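Local coordinates for protein dienelactone hydrolase (Anabaena variabilis, PDB 2O2G) that probably acts as a hydrolase of the dienelactone hydrolase family, within the alpha/beta-hydrolase superfamily, at residues N53-E58 and A209-A214; Q61-A66 and L213-F218; G168-P173 and F201-A206. One frame throughout, in Å; residues are numbered along the deposited sequence.

In the fold
Followed from the N terminus, the chain meets the first halves of contacts 1 and 2 on helix 51-63 and just beyond its end. It then runs through alternating strands and helices to strand 163-168, where 168-173 opens contact 3. This contact closes a short loop of 27 residues when 201-206 returns, leading into the first residue of helix 206-221. That last helix closes loops of 150 residues in contact 1 and 146 in contact 2. The two long loops close on the same stretch of this helix, sharing L213 and A214, and contact 3 is nested inside both. Contacts 1 and 2 join the two helices, and F201 of contact 3 packs against V210 of contact 1.

Contact 1 of 3, residues N53-E58 and A209-A214; sequences NRYVAE and AVAQLA. With SO4 (sulfate ion), chain B.
Y55 and V56 meet the single methyl group of A211 where helices 51-63 and 206-221 come near each other. The CA atoms of V56 and A211 lie 5.0 Å apart, a spacing consistent with the small side chain of A211. A211 CB points at the opposing helix and approaches V56 on the backbone side, 4.2 Å from V56 CA. The two branches of V56 share the contact: CG1, anti to the backbone N (chi1 177°), comes alongside A211 CA, while CG2 meets A211 CB at 4.2 Å. Y55 reaches the same methyl from another direction, its CE2 lying 4.1 Å from A211 CB, with the ring turned obliquely to it. Y55 OH is hydrogen-bonded to T208 OG1, which helps to hold the phenol beside the second helix. No hydrogen bond links the two segments; the direct contact is apolar.

One turn back, N53 carries its amide among F40, L69, F119 and A121, and meets a sulfate ion that probably came from the crystallisation liquor. Its ND2 lies 3.0 Å from sulfate O1, a weak hydrogen bond bent to 125° at the hydrogen. The anion has further hydrogen bonds from G43 N, S46 OG, S50 OG, R52 NH2 and R145 NH2. A leucine in place of N53 would probably cost the sulfate this weak amide donor and press an apolar branch towards the anion.

V56 also rests on F40, and V210 and A214 on F119, so both helices cover the same face of the central sheet. A first helix and a C-terminal helix packed side by side on one face are a hallmark of the alpha/beta-hydrolase fold.

Contact 2 of 3, residues Q61-A66 and L213-F218; sequences QQAGLA and LASEWF
A63 and L65, on either side of G64, the glycine of the Schellman motif that ends helix 51-63, face S215 and F218 of the C-terminal helix of the alpha/beta-hydrolase fold. The turn is a backbone affair. G64 takes a positive phi of 102°, and one of two bonds back into the last turn runs from G64 N to Q61 O, 2.9 Å; at these backbone angles a CB would collide with A63 O, which suits a glycine. The chain then swings into strand 66-70, where A66 bonds to the backbone of G36 and V38.

Between polar and apolar groups there is one close approach: A63 CB lies 3.4 Å from S215 OG, a hydroxyl directed across by its setting anti to the backbone N (chi1 -177°).

The apolar part is deeper. The L65 and F218 side chains cross at about a right angle, the leucine meeting the root of the phenylalanine and not its ring, which leads off towards V38, A141 and V143 in the sheet. L60, in the last turns of helix 51-63, touches L65, S215 and F218 alike. Across the interface, L65 CD1 stands 3.6 Å from F218 CB.

Contact 3 of 3, residues G168-P173 and F201-A206; sequences GGYDLP and FEEPGA
G168 leaves the end of strand 163-168 in a type I turn closed by a bond from D171 N to G168 O, facing F201, whose left-handed backbone (phi 53°, psi 48°) bends the opposing loop. F201 sends its ring across this junction. CZ lies 3.4 Å from G168 N and CE2 3.8 Å from G168 CA, the ring set obliquely to the backbone. G168 has no side chain, and the ring meets its bare backbone.

Farther out, Y170 and E203 make a looser pair. E203 OE2 sits at the edge of the phenol ring, near its plane, 4.1 Å from Y170 CD2, with the carboxylate and ring planes 69° apart. A bend at chi2 (73°) curls the acid back, and OE2 is hydrogen-bonded to S198 OG.

At the end of the turn, D171 OD2 bonds to H199 ND1, in a geometry consistent with a Ser-His-Asp triad completed by S122. Directed polar bonds thus run from D171 and E203 to H199 and S198, just before F201, while the ring-to-backbone and ring-edge contacts between the two loops probably help to keep the D171 turn beside the loop that carries H199.

Contact 1 of 3, residues N53-E58 and A209-A214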
loop_
_atom_site.group_PDB
_atom_site.type_symbol
_atom_site.label_atom_id
_atom_site.label_comp_id
_atom_site.label_asym_id
_atom_site.label_seq_id
_atom_site.Cartn_x
_atom_site.Cartn_y
_atom_site.Cartn_z
ATOM N N ASN A 53 3.341 -8.839 -2.954
ATOM C CA ASN A 53 2.803 -7.645 -3.577
ATOM C C ASN A 53 2.721 -7.791 -5.113
ATOM O O ASN A 53 1.820 -7.252 -5.729
ATOM C CB ASN A 53 3.600 -6.416 -3.145
ATOM C CG ASN A 53 3.538 -6.179 -1.605
ATOM O OD1 ASN A 53 2.625 -6.659 -0.904
ATOM N ND2 ASN A 53 4.512 -5.448 -1.092
ATOM N N ARG A 54 3.647 -8.512 -5.727
ATOM C CA ARG A 54 3.569 -8.726 -7.177
ATOM C C ARG A 54 2.331 -9.581 -7.548
ATOM O O ARG A 54 1.631 -9.297 -8.540
ATOM C CB ARG A 54 4.841 -9.358 -7.722
ATOM C CG ARG A 54 6.017 -8.367 -7.905
ATOM C CD ARG A 54 7.166 -8.982 -8.716
ATOM N NE ARG A 54 6.765 -9.523 -10.032
ATOM C CZ ARG A 54 6.739 -8.849 -11.189
ATOM N NH1 ARG A 54 7.045 -7.555 -11.243
ATOM N NH2 ARG A 54 6.370 -9.469 -12.310
ATOM N N TYR A 55 2.077 -10.633 -6.765
ATOM C CA TYR A 55 0.866 -11.441 -6.948
ATOM C C TYR A 55 -0.384 -10.587 -6.822
ATOM O O TYR A 55 -1.249 -10.607 -7.690
ATOM C CB TYR A 55 0.806 -12.609 -5.927
ATOM C CG TYR A 55 -0.513 -13.340 -6.043
ATOM C CD1 TYR A 55 -0.761 -14.202 -7.123
ATOM C CD2 TYR A 55 -1.546 -13.100 -5.127
ATOM C CE1 TYR A 55 -1.987 -14.835 -7.258
ATOM C CE2 TYR A 55 -2.755 -13.725 -5.242
ATOM C CZ TYR A 55 -2.983 -14.590 -6.312
ATOM O OH TYR A 55 -4.210 -15.218 -6.411
ATOM N N VAL A 56 -0.510 -9.832 -5.722
ATOM C CA VAL A 56 -1.660 -8.971 -5.561
ATOM C C VAL A 56 -1.771 -7.978 -6.752
ATOM O O VAL A 56 -2.846 -7.767 -7.269
ATOM C CB VAL A 56 -1.639 -8.165 -4.211
ATOM C CG1 VAL A 56 -2.803 -7.246 -4.145
ATOM C CG2 VAL A 56 -1.678 -9.111 -3.010
ATOM N N ALA A 57 -0.637 -7.400 -7.180
ATOM C CA ALA A 57 -0.622 -6.430 -8.242
ATOM C C ALA A 57 -1.162 -7.024 -9.522
ATOM O O ALA A 57 -1.924 -6.366 -10.211
ATOM C CB ALA A 57 0.771 -5.874 -8.451
ATOM N N GLU A 58 -0.773 -8.260 -9.818
ATOM C CA GLU A 58 -1.236 -8.952 -11.020
ATOM C C GLU A 58 -2.733 -9.198 -10.950
ATOM O O GLU A 58 -3.404 -9.226 -11.969
ATOM C CB GLU A 58 -0.427 -10.248 -11.207
ATOM C CG GLU A 58 1.015 -9.916 -11.631
ATOM C CD GLU A 58 2.107 -10.978 -11.322
ATOM O OE1 GLU A 58 1.849 -11.952 -10.561
ATOM O OE2 GLU A 58 3.257 -10.790 -11.825
ATOM N N ALA A 209 -7.272 -14.454 -1.254
ATOM C CA ALA A 209 -8.355 -13.737 -0.594
ATOM C C ALA A 209 -7.983 -12.288 -0.346
ATOM O O ALA A 209 -8.793 -11.400 -0.497
ATOM C CB ALA A 209 -8.728 -14.421 0.729
ATOM N N VAL A 210 -6.768 -12.046 0.100
ATOM C CA VAL A 210 -6.327 -10.680 0.288
ATOM C C VAL A 210 -6.459 -9.893 -1.024
ATOM O O VAL A 210 -6.978 -8.774 -1.037
ATOM C CB VAL A 210 -4.887 -10.608 0.820
ATOM C CG1 VAL A 210 -4.365 -9.173 0.775
ATOM C CG2 VAL A 210 -4.844 -11.147 2.222
ATOM N N ALA A 211 -5.975 -10.463 -2.116
ATOM C CA ALA A 211 -6.046 -9.798 -3.418
ATOM C C ALA A 211 -7.480 -9.582 -3.893
ATOM O O ALA A 211 -7.821 -8.504 -4.465
ATOM C CB ALA A 211 -5.332 -10.591 -4.403
ATOM N N GLN A 212 -8.315 -10.598 -3.673
ATOM C CA GLN A 212 -9.691 -10.494 -4.093
ATOM C C GLN A 212 -10.381 -9.344 -3.307
ATOM O O GLN A 212 -11.068 -8.516 -3.883
ATOM C CB GLN A 212 -10.438 -11.824 -3.934
ATOM C CG GLN A 212 -10.038 -13.000 -4.904
ATOM C CD GLN A 212 -10.683 -14.347 -4.497
ATOM O OE1 GLN A 212 -10.665 -14.730 -3.314
ATOM N NE2 GLN A 212 -11.210 -15.079 -5.474
ATOM N N LEU A 213 -10.211 -9.320 -1.999
ATOM C CA LEU A 213 -10.788 -8.265 -1.153
ATOM C C LEU A 213 -10.278 -6.889 -1.501
ATOM O O LEU A 213 -11.046 -5.921 -1.488
ATOM C CB LEU A 213 -10.482 -8.562 0.327
ATOM C CG LEU A 213 -11.186 -9.822 0.852
ATOM C CD1 LEU A 213 -10.471 -10.432 2.050
ATOM C CD2 LEU A 213 -12.628 -9.490 1.160
ATOM N N ALA A 214 -8.980 -6.801 -1.791
ATOM C CA ALA A 214 -8.377 -5.542 -2.174
ATOM C C ALA A 214 -8.935 -5.089 -3.533
ATOM O O ALA A 214 -9.317 -3.939 -3.680
ATOM C CB ALA A 214 -6.824 -5.663 -2.205
HETATM S S SO4 B . 5.792 -7.703 2.003
HETATM O O1 SO4 B . 5.842 -6.374 1.421
HETATM O O2 SO4 B . 7.067 -8.302 1.733
HETATM O O3 SO4 B . 4.801 -8.453 1.255
HETATM O O4 SO4 B . 5.468 -7.684 3.424
#

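Contact 2 of 3, residues Q61-A66 and L213-F218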
loop_
_atom_site.group_PDB
_atom_site.type_symbol
_atom_site.label_atom_id
_atom_site.label_comp_id
_atom_site.label_asym_id
_atom_site.label_seq_id
_atom_site.Cartn_x
_atom_site.Cartn_y
_atom_site.Cartn_z
ATOM N N GLN A 61 -4.301 -5.682 -11.620
ATOM C CA GLN A 61 -4.154 -5.413 -13.073
ATOM C C GLN A 61 -5.217 -6.149 -13.891
ATOM O O GLN A 61 -5.774 -5.606 -14.836
ATOM C CB GLN A 61 -2.774 -5.839 -13.549
ATOM C CG GLN A 61 -1.617 -4.993 -13.013
ATOM C CD GLN A 61 -0.295 -5.712 -13.079
ATOM O OE1 GLN A 61 -0.116 -6.652 -13.859
ATOM N NE2 GLN A 61 0.643 -5.284 -12.260
ATOM N N GLN A 62 -5.434 -7.419 -13.569
ATOM C CA GLN A 62 -6.420 -8.256 -14.246
ATOM C C GLN A 62 -7.848 -7.708 -14.097
ATOM O O GLN A 62 -8.686 -7.936 -14.945
ATOM C CB GLN A 62 -6.348 -9.694 -13.712
ATOM C CG GLN A 62 -5.170 -10.529 -14.295
ATOM C CD GLN A 62 -4.930 -11.903 -13.598
ATOM O OE1 GLN A 62 -5.564 -12.254 -12.589
ATOM N NE2 GLN A 62 -3.990 -12.673 -14.155
ATOM N N ALA A 63 -8.125 -7.005 -12.999
ATOM C CA ALA A 63 -9.415 -6.389 -12.813
ATOM C C ALA A 63 -9.464 -5.027 -13.530
ATOM O O ALA A 63 -10.519 -4.417 -13.594
ATOM C CB ALA A 63 -9.733 -6.263 -11.325
ATOM N N GLY A 64 -8.327 -4.545 -14.046
ATOM C CA GLY A 64 -8.258 -3.277 -14.797
ATOM C C GLY A 64 -7.720 -2.067 -14.041
ATOM O O GLY A 64 -7.921 -0.929 -14.475
ATOM N N LEU A 65 -7.067 -2.310 -12.896
ATOM C CA LEU A 65 -6.429 -1.280 -12.103
ATOM C C LEU A 65 -4.966 -1.154 -12.435
ATOM O O LEU A 65 -4.271 -2.176 -12.603
ATOM C CB LEU A 65 -6.498 -1.624 -10.618
ATOM C CG LEU A 65 -7.869 -1.420 -9.958
ATOM C CD1 LEU A 65 -7.997 -2.254 -8.684
ATOM C CD2 LEU A 65 -8.141 0.082 -9.697
ATOM N N ALA A 66 -4.504 0.094 -12.503
ATOM C CA ALA A 66 -3.092 0.385 -12.673
ATOM C C ALA A 66 -2.422 0.100 -11.363
ATOM O O ALA A 66 -3.078 0.141 -10.312
ATOM C CB ALA A 66 -2.871 1.851 -13.038
ATOM N N LEU A 213 -10.211 -9.320 -1.999
ATOM C CA LEU A 213 -10.788 -8.265 -1.153
ATOM C C LEU A 213 -10.278 -6.889 -1.501
ATOM O O LEU A 213 -11.046 -5.921 -1.488
ATOM C CB LEU A 213 -10.482 -8.562 0.327
ATOM C CG LEU A 213 -11.186 -9.822 0.852
ATOM C CD1 LEU A 213 -10.471 -10.432 2.050
ATOM C CD2 LEU A 213 -12.628 -9.490 1.160
ATOM N N ALA A 214 -8.980 -6.801 -1.791
ATOM C CA ALA A 214 -8.377 -5.542 -2.174
ATOM C C ALA A 214 -8.935 -5.089 -3.533
ATOM O O ALA A 214 -9.317 -3.939 -3.680
ATOM C CB ALA A 214 -6.824 -5.663 -2.205
ATOM N N SER A 215 -9.008 -5.981 -4.509
ATOM C CA SER A 215 -9.583 -5.646 -5.790
ATOM C C SER A 215 -11.011 -5.077 -5.664
ATOM O O SER A 215 -11.306 -4.022 -6.226
ATOM C CB SER A 215 -9.609 -6.852 -6.710
ATOM O OG SER A 215 -10.111 -6.479 -7.962
ATOM N N GLU A 216 -11.886 -5.763 -4.937
ATOM C CA GLU A 216 -13.271 -5.281 -4.715
ATOM C C GLU A 216 -13.288 -3.868 -4.148
ATOM O O GLU A 216 -14.070 -3.002 -4.579
ATOM C CB GLU A 216 -14.032 -6.215 -3.747
ATOM C CG GLU A 216 -14.440 -7.470 -4.473
ATOM C CD GLU A 216 -14.939 -8.561 -3.571
ATOM O OE1 GLU A 216 -14.587 -8.567 -2.373
ATOM O OE2 GLU A 216 -15.679 -9.426 -4.097
ATOM N N TRP A 217 -12.417 -3.634 -3.180
ATOM C CA TRP A 217 -12.347 -2.336 -2.525
ATOM C C TRP A 217 -11.889 -1.234 -3.461
ATOM O O TRP A 217 -12.542 -0.173 -3.545
ATOM C CB TRP A 217 -11.425 -2.399 -1.308
ATOM C CG TRP A 217 -11.518 -1.250 -0.347
ATOM C CD1 TRP A 217 -10.666 -0.190 -0.255
ATOM C CD2 TRP A 217 -12.471 -1.086 0.714
ATOM N NE1 TRP A 217 -11.050 0.632 0.747
ATOM C CE2 TRP A 217 -12.147 0.111 1.376
ATOM C CE3 TRP A 217 -13.572 -1.831 1.158
ATOM C CZ2 TRP A 217 -12.878 0.590 2.478
ATOM C CZ3 TRP A 217 -14.298 -1.372 2.234
ATOM C CH2 TRP A 217 -13.936 -0.162 2.904
ATOM N N PHE A 218 -10.768 -1.471 -4.137
ATOM C CA PHE A 218 -10.187 -0.455 -5.040
ATOM C C PHE A 218 -11.090 -0.203 -6.232
ATOM O O PHE A 218 -11.251 0.941 -6.688
ATOM C CB PHE A 218 -8.783 -0.892 -5.493
ATOM C CG PHE A 218 -7.747 -0.845 -4.399
ATOM C CD1 PHE A 218 -7.591 0.282 -3.622
ATOM C CD2 PHE A 218 -6.898 -1.914 -4.177
ATOM C CE1 PHE A 218 -6.615 0.344 -2.674
ATOM C CE2 PHE A 218 -5.905 -1.838 -3.212
ATOM C CZ PHE A 218 -5.789 -0.738 -2.454
#

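Contact 3 of 3, residues G168-P173 and F201-A206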
loop_
_atom_site.group_PDB
_atom_site.type_symbol
_atom_site.label_atom_id
_atom_site.label_comp_id
_atom_site.label_asym_id
_atom_site.label_seq_id
_atom_site.Cartn_x
_atom_site.Cartn_y
_atom_site.Cartn_z
ATOM N N GLY A 168 -5.007 -11.648 9.316
ATOM C CA GLY A 168 -5.127 -13.108 9.391
ATOM C C GLY A 168 -5.659 -13.526 10.747
ATOM O O GLY A 168 -5.276 -12.968 11.777
ATOM N N GLY A 169 -6.578 -14.495 10.749
ATOM C CA GLY A 169 -7.189 -15.001 11.957
ATOM C C GLY A 169 -6.237 -15.583 12.996
ATOM O O GLY A 169 -6.544 -15.580 14.193
ATOM N N TYR A 170 -5.115 -16.143 12.546
ATOM C CA TYR A 170 -4.109 -16.684 13.469
ATOM C C TYR A 170 -3.176 -15.586 14.000
ATOM O O TYR A 170 -2.416 -15.830 14.935
ATOM C CB TYR A 170 -3.203 -17.723 12.791
ATOM C CG TYR A 170 -3.800 -19.054 12.370
ATOM C CD1 TYR A 170 -4.768 -19.687 13.119
ATOM C CD2 TYR A 170 -3.293 -19.729 11.279
ATOM C CE1 TYR A 170 -5.292 -20.927 12.736
ATOM C CE2 TYR A 170 -3.811 -20.963 10.880
ATOM C CZ TYR A 170 -4.801 -21.566 11.622
ATOM O OH TYR A 170 -5.308 -22.809 11.250
ATOM N N ASP A 171 -3.196 -14.397 13.387
ATOM C CA ASP A 171 -2.306 -13.280 13.761
ATOM C C ASP A 171 -2.988 -12.515 14.908
ATOM O O ASP A 171 -3.181 -11.313 14.824
ATOM C CB ASP A 171 -2.118 -12.413 12.494
ATOM C CG ASP A 171 -0.929 -11.438 12.568
ATOM O OD1 ASP A 171 -0.140 -11.478 13.557
ATOM O OD2 ASP A 171 -0.782 -10.653 11.581
ATOM N N LEU A 172 -3.333 -13.222 15.995
ATOM C CA LEU A 172 -4.146 -12.661 17.110
ATOM C C LEU A 172 -3.688 -11.314 17.711
ATOM O O LEU A 172 -4.538 -10.471 18.070
ATOM C CB LEU A 172 -4.360 -13.718 18.244
ATOM N N PRO A 173 -2.368 -11.096 17.828
ATOM C CA PRO A 173 -2.022 -9.791 18.400
ATOM C C PRO A 173 -2.490 -8.608 17.530
ATOM O O PRO A 173 -3.142 -7.662 18.021
ATOM C CB PRO A 173 -0.481 -9.835 18.456
ATOM C CG PRO A 173 -0.061 -10.909 17.458
ATOM C CD PRO A 173 -1.167 -11.906 17.511
ATOM N N PHE A 201 0.011 -14.313 5.435
ATOM C CA PHE A 201 -1.003 -14.951 4.613
ATOM C C PHE A 201 -0.414 -15.992 3.712
ATOM O O PHE A 201 -0.725 -16.058 2.530
ATOM C CB PHE A 201 -1.741 -13.885 3.789
ATOM C CG PHE A 201 -2.390 -12.848 4.633
ATOM C CD1 PHE A 201 -1.668 -11.744 5.073
ATOM C CD2 PHE A 201 -3.688 -13.002 5.057
ATOM C CE1 PHE A 201 -2.245 -10.810 5.891
ATOM C CE2 PHE A 201 -4.264 -12.057 5.884
ATOM C CZ PHE A 201 -3.526 -10.960 6.297
ATOM N N GLU A 202 0.409 -16.844 4.314
ATOM C CA GLU A 202 1.103 -17.888 3.584
ATOM C C GLU A 202 0.318 -19.170 3.385
ATOM O O GLU A 202 0.656 -19.947 2.526
ATOM C CB GLU A 202 2.407 -18.223 4.297
ATOM C CG GLU A 202 3.452 -17.141 4.148
ATOM C CD GLU A 202 4.638 -17.365 5.067
ATOM O OE1 GLU A 202 4.410 -17.599 6.278
ATOM O OE2 GLU A 202 5.788 -17.271 4.583
ATOM N N GLU A 203 -0.733 -19.386 4.157
ATOM C CA GLU A 203 -1.515 -20.611 4.048
ATOM C C GLU A 203 -2.257 -20.676 2.702
ATOM O O GLU A 203 -2.536 -19.663 2.100
ATOM C CB GLU A 203 -2.505 -20.734 5.199
ATOM C CG GLU A 203 -1.869 -20.873 6.599
ATOM C CD GLU A 203 -1.244 -19.570 7.139
ATOM O OE1 GLU A 203 -1.404 -18.457 6.550
ATOM O OE2 GLU A 203 -0.600 -19.650 8.199
ATOM N N PRO A 204 -2.564 -21.886 2.217
ATOM C CA PRO A 204 -3.231 -21.962 0.927
ATOM C C PRO A 204 -4.461 -21.069 0.848
ATOM O O PRO A 204 -5.278 -21.096 1.757
ATOM C CB PRO A 204 -3.665 -23.425 0.846
ATOM C CG PRO A 204 -2.674 -24.147 1.652
ATOM C CD PRO A 204 -2.338 -23.218 2.789
ATOM N N GLY A 205 -4.566 -20.279 -0.226
ATOM C CA GLY A 205 -5.741 -19.455 -0.476
ATOM C C GLY A 205 -5.799 -18.139 0.259
ATOM O O GLY A 205 -6.568 -17.282 -0.119
ATOM N N ALA A 206 -4.982 -17.961 1.302
ATOM C CA ALA A 206 -5.002 -16.724 2.072
ATOM C C ALA A 206 -4.652 -15.499 1.245
ATOM O O ALA A 206 -5.397 -14.526 1.271
ATOM C CB ALA A 206 -4.095 -16.823 3.331
#